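Local structure of DUF3863 domain-containing protein (Parabacteroides distasonis, 3LM3) at residues L118-V123 / F151-N156. The protein is of unknown function but is probably a glycoside hydrolase or carbohydrate deacetylase. Residues are numbered along the deposited sequence; the frame is centred on the assembly and turned at random.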
ATOM      1  N   LEU A 118     -13.744  14.100  -3.666  1.00  7.80           N
ATOM      2  CA  LEU A 118     -13.713  14.886  -4.889  1.00  7.71           C
ATOM      3  C   LEU A 118     -14.384  14.076  -5.973  1.00  7.71           C
ATOM      4  O   LEU A 118     -14.224  12.846  -6.003  1.00  9.03           O
ATOM      5  CB  LEU A 118     -12.280  15.181  -5.302  1.00 10.52           C
ATOM      6  CG  LEU A 118     -11.367  15.853  -4.260  1.00  8.44           C
ATOM      7  CD1 LEU A 118      -9.913  15.845  -4.759  1.00  9.95           C
ATOM      8  CD2 LEU A 118     -11.834  17.247  -3.866  1.00 11.73           C
ATOM      9  N   PRO A 119     -15.147  14.742  -6.863  1.00  8.17           N
ATOM     10  CA  PRO A 119     -15.693  14.040  -7.999  1.00  8.70           C
ATOM     11  C   PRO A 119     -14.585  13.443  -8.866  1.00  8.75           C
ATOM     12  O   PRO A 119     -13.476  13.985  -8.956  1.00  8.23           O
ATOM     13  CB  PRO A 119     -16.460  15.118  -8.767  1.00 10.87           C
ATOM     14  CG  PRO A 119     -16.430  16.334  -7.972  1.00 12.98           C
ATOM     15  CD  PRO A 119     -15.506  16.166  -6.827  1.00  9.76           C
ATOM     16  N   ARG A 120     -14.908  12.347  -9.526  1.00  8.36           N
ATOM     17  CA  ARG A 120     -13.944  11.655 -10.396  1.00  7.48           C
ATOM     18  C   ARG A 120     -13.277  12.602 -11.385  1.00  7.11           C
ATOM     19  O   ARG A 120     -12.052  12.562 -11.536  1.00  8.39           O
ATOM     20  CB  ARG A 120     -14.652  10.493 -11.119  1.00  7.69           C
ATOM     21  CG  ARG A 120     -15.035   9.345 -10.216  1.00  8.02           C
ATOM     22  CD  ARG A 120     -16.049   8.440 -10.851  1.00  8.72           C
ATOM     23  NE  ARG A 120     -16.229   7.232 -10.050  1.00  8.33           N
ATOM     24  CZ  ARG A 120     -17.030   7.104  -8.992  1.00  8.64           C
ATOM     25  NH1 ARG A 120     -17.776   8.123  -8.546  1.00  8.71           N
ATOM     26  NH2 ARG A 120     -17.052   5.969  -8.335  1.00 10.54           N
ATOM     27  N   GLU A 121     -14.062  13.449 -12.042  1.00  8.43           N
ATOM     28  CA  GLU A 121     -13.520  14.355 -13.057  1.00  8.50           C
ATOM     29  C   GLU A 121     -12.535  15.347 -12.456  1.00  7.48           C
ATOM     30  O   GLU A 121     -11.572  15.728 -13.117  1.00  8.41           O
ATOM     31  CB  GLU A 121     -14.634  15.120 -13.786  1.00 10.93           C
ATOM     32  CG  GLU A 121     -15.491  14.262 -14.709  1.00 18.96           C
ATOM     33  N   ARG A 122     -12.775  15.779 -11.220  1.00  7.32           N
ATOM     34  CA  ARG A 122     -11.864  16.684 -10.542  1.00  7.99           C
ATOM     35  C   ARG A 122     -10.539  16.002 -10.185  1.00  7.86           C
ATOM     36  O   ARG A 122      -9.475  16.593 -10.359  1.00  7.59           O
ATOM     37  CB  ARG A 122     -12.521  17.271  -9.289  1.00  6.29           C
ATOM     38  CG  ARG A 122     -11.568  18.173  -8.495  1.00  8.07           C
ATOM     39  CD  ARG A 122     -12.321  18.985  -7.486  1.00  8.11           C
ATOM     40  NE  ARG A 122     -11.408  19.786  -6.697  1.00  7.93           N
ATOM     41  CZ  ARG A 122     -11.788  20.595  -5.712  1.00  9.43           C
ATOM     42  NH1 ARG A 122     -13.075  20.702  -5.394  1.00 10.96           N
ATOM     43  NH2 ARG A 122     -10.889  21.321  -5.069  1.00  8.97           N
ATOM     44  N   VAL A 123     -10.605  14.780  -9.644  1.00  6.54           N
ATOM     45  CA  VAL A 123      -9.396  14.031  -9.395  1.00  5.56           C
ATOM     46  C   VAL A 123      -8.602  13.905 -10.685  1.00  6.60           C
ATOM     47  O   VAL A 123      -7.391  14.145 -10.686  1.00  7.19           O
ATOM     48  CB  VAL A 123      -9.671  12.658  -8.765  1.00  6.99           C
ATOM     49  CG1 VAL A 123      -8.374  11.864  -8.563  1.00  7.26           C
ATOM     50  CG2 VAL A 123     -10.439  12.790  -7.420  1.00  9.65           C
ATOM     51  N   PHE A 151      -6.890   6.443  -1.949  0.70  7.89           N
ATOM     52  CA  PHE A 151      -8.239   6.281  -2.444  0.70  8.00           C
ATOM     53  C   PHE A 151      -8.294   6.871  -3.871  1.00  8.41           C
ATOM     54  O   PHE A 151      -8.636   8.064  -3.941  1.00 11.11           O
ATOM     55  CB  PHE A 151      -9.268   6.919  -1.464  0.70  7.24           C
ATOM     56  CG  PHE A 151      -9.495   6.095  -0.211  0.70  5.08           C
ATOM     57  CD1 PHE A 151      -8.541   6.058   0.789  0.70  8.72           C
ATOM     58  CD2 PHE A 151     -10.592   5.270  -0.089  0.70  7.95           C
ATOM     59  CE1 PHE A 151      -8.730   5.279   1.943  0.70 13.39           C
ATOM     60  CE2 PHE A 151     -10.785   4.501   1.063  0.70  9.25           C
ATOM     61  CZ  PHE A 151      -9.856   4.505   2.061  0.70 11.14           C
ATOM     62  N   LEU A 152      -8.050   6.089  -4.906  0.50  9.98           N
ATOM     63  CA  LEU A 152      -8.486   6.463  -6.267  0.50  9.54           C
ATOM     64  C   LEU A 152      -9.705   5.599  -6.619  0.50 10.27           C
ATOM     65  O   LEU A 152      -9.957   4.563  -5.993  0.50  9.07           O
ATOM     66  CB  LEU A 152      -7.375   6.277  -7.303  0.50  9.01           C
ATOM     67  CG  LEU A 152      -6.091   7.104  -7.091  0.50  5.80           C
ATOM     68  CD1 LEU A 152      -5.054   6.864  -8.206  0.50  8.63           C
ATOM     69  CD2 LEU A 152      -6.386   8.610  -6.964  0.50  8.52           C
ATOM     70  N   SER A 153     -10.501   6.066  -7.567  1.00  8.27           N
ATOM     71  CA  SER A 153     -11.556   5.254  -8.160  1.00  7.87           C
ATOM     72  C   SER A 153     -11.055   4.527  -9.410  1.00  7.08           C
ATOM     73  O   SER A 153     -10.026   4.874 -10.033  1.00  7.46           O
ATOM     74  CB  SER A 153     -12.742   6.134  -8.559  1.00  9.08           C
ATOM     75  OG  SER A 153     -12.368   7.060  -9.571  1.00  9.02           O
ATOM     76  N   ALA A 154     -11.823   3.551  -9.848  1.00  7.36           N
ATOM     77  CA  ALA A 154     -11.529   2.861 -11.098  1.00  6.67           C
ATOM     78  C   ALA A 154     -11.405   3.857 -12.249  1.00  7.34           C
ATOM     79  O   ALA A 154     -10.525   3.727 -13.122  1.00  8.86           O
ATOM     80  CB  ALA A 154     -12.603   1.804 -11.399  1.00  8.63           C
ATOM     81  N   ASP A 155     -12.282   4.851 -12.271  1.00  7.52           N
ATOM     82  CA  ASP A 155     -12.223   5.819 -13.352  0.70  7.38           C
ATOM     83  C   ASP A 155     -10.921   6.620 -13.354  1.00  7.95           C
ATOM     84  O   ASP A 155     -10.382   6.987 -14.413  1.00  8.94           O
ATOM     85  CB  ASP A 155     -13.409   6.780 -13.292  0.70  7.23           C
ATOM     86  CG  ASP A 155     -13.417   7.731 -14.438  0.70 12.53           C
ATOM     87  OD1 ASP A 155     -13.717   7.271 -15.547  0.70 12.30           O
ATOM     88  OD2 ASP A 155     -13.088   8.915 -14.243  0.70 12.00           O
ATOM     89  N   ASN A 156     -10.385   6.900 -12.168  1.00  7.05           N
ATOM     90  CA  ASN A 156      -9.121   7.614 -12.072  1.00  6.13           C
ATOM     91  C   ASN A 156      -7.976   6.763 -12.671  1.00  7.40           C
ATOM     92  O   ASN A 156      -7.048   7.271 -13.295  1.00  7.12           O
ATOM     93  CB  ASN A 156      -8.764   7.945 -10.623  1.00  6.89           C
ATOM     94  CG  ASN A 156      -9.763   8.812  -9.890  1.00  7.72           C
ATOM     95  OD1 ASN A 156      -9.859   8.691  -8.657  1.00  8.30           O
ATOM     96  ND2 ASN A 156     -10.454   9.712 -10.577  1.00  7.62           N
TER
HETATM   97  O   HOH W   1     -14.940   4.836 -11.140  1.00  9.49           O
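Leu152 touches the 118-123 segment with one methyl, CD2, which lies 4.1 Å from CG1 of Val123; its side chain also touches Ala169 and Ala171 of strand 168-172. Ser153 follows at the N-cap of helix 154-163, and its OG stands 3.6 Å from CG of Arg120. Here chi1 of 64° sets OG between the backbone N and the carbonyl carbon, where it accepts from Asn156 N at 3.3 Å. In return Ser153 N donates to Asn156 OD1 at 2.9 Å, nearly straight at 170° but from above the carbonyl plane. This reciprocal pair is a capping box that closes the start of helix 154-163, whose first turn lies beside that of helix 120-138; Pro119 is the N-cap there. Asp155 lays its CB against CD of Arg120 (4.0 Å), at the edge of the guanidinium and near its plane. Its carboxylate forms a salt bridge with Arg158 through OD1 and a hydrogen bond with Asn124 through OD2, while Arg120 reaches on to salt bridges with Glu396 and Asp399. One water bridges the two helix starts, accepting from both Arg120 NE and Asp155 N at 2.9 Å each. Asn156 crosses Val123 at about a right angle, its amide meeting the isopropyl group, with OD1 3.5 Å from CG1; ND2 donates a hydrogen bond to Asn124 OD1. With chi1 at -60°, CG of Asn156 stands anti to the carbonyl carbon, beside the backbone N, within 3.6 Å of Val123 CG1. An alanine in place of Asn156 would probably leave Ser153 N without its side-chain acceptor, Asn124 OD1 without the amide donor, and a gap beside Val123.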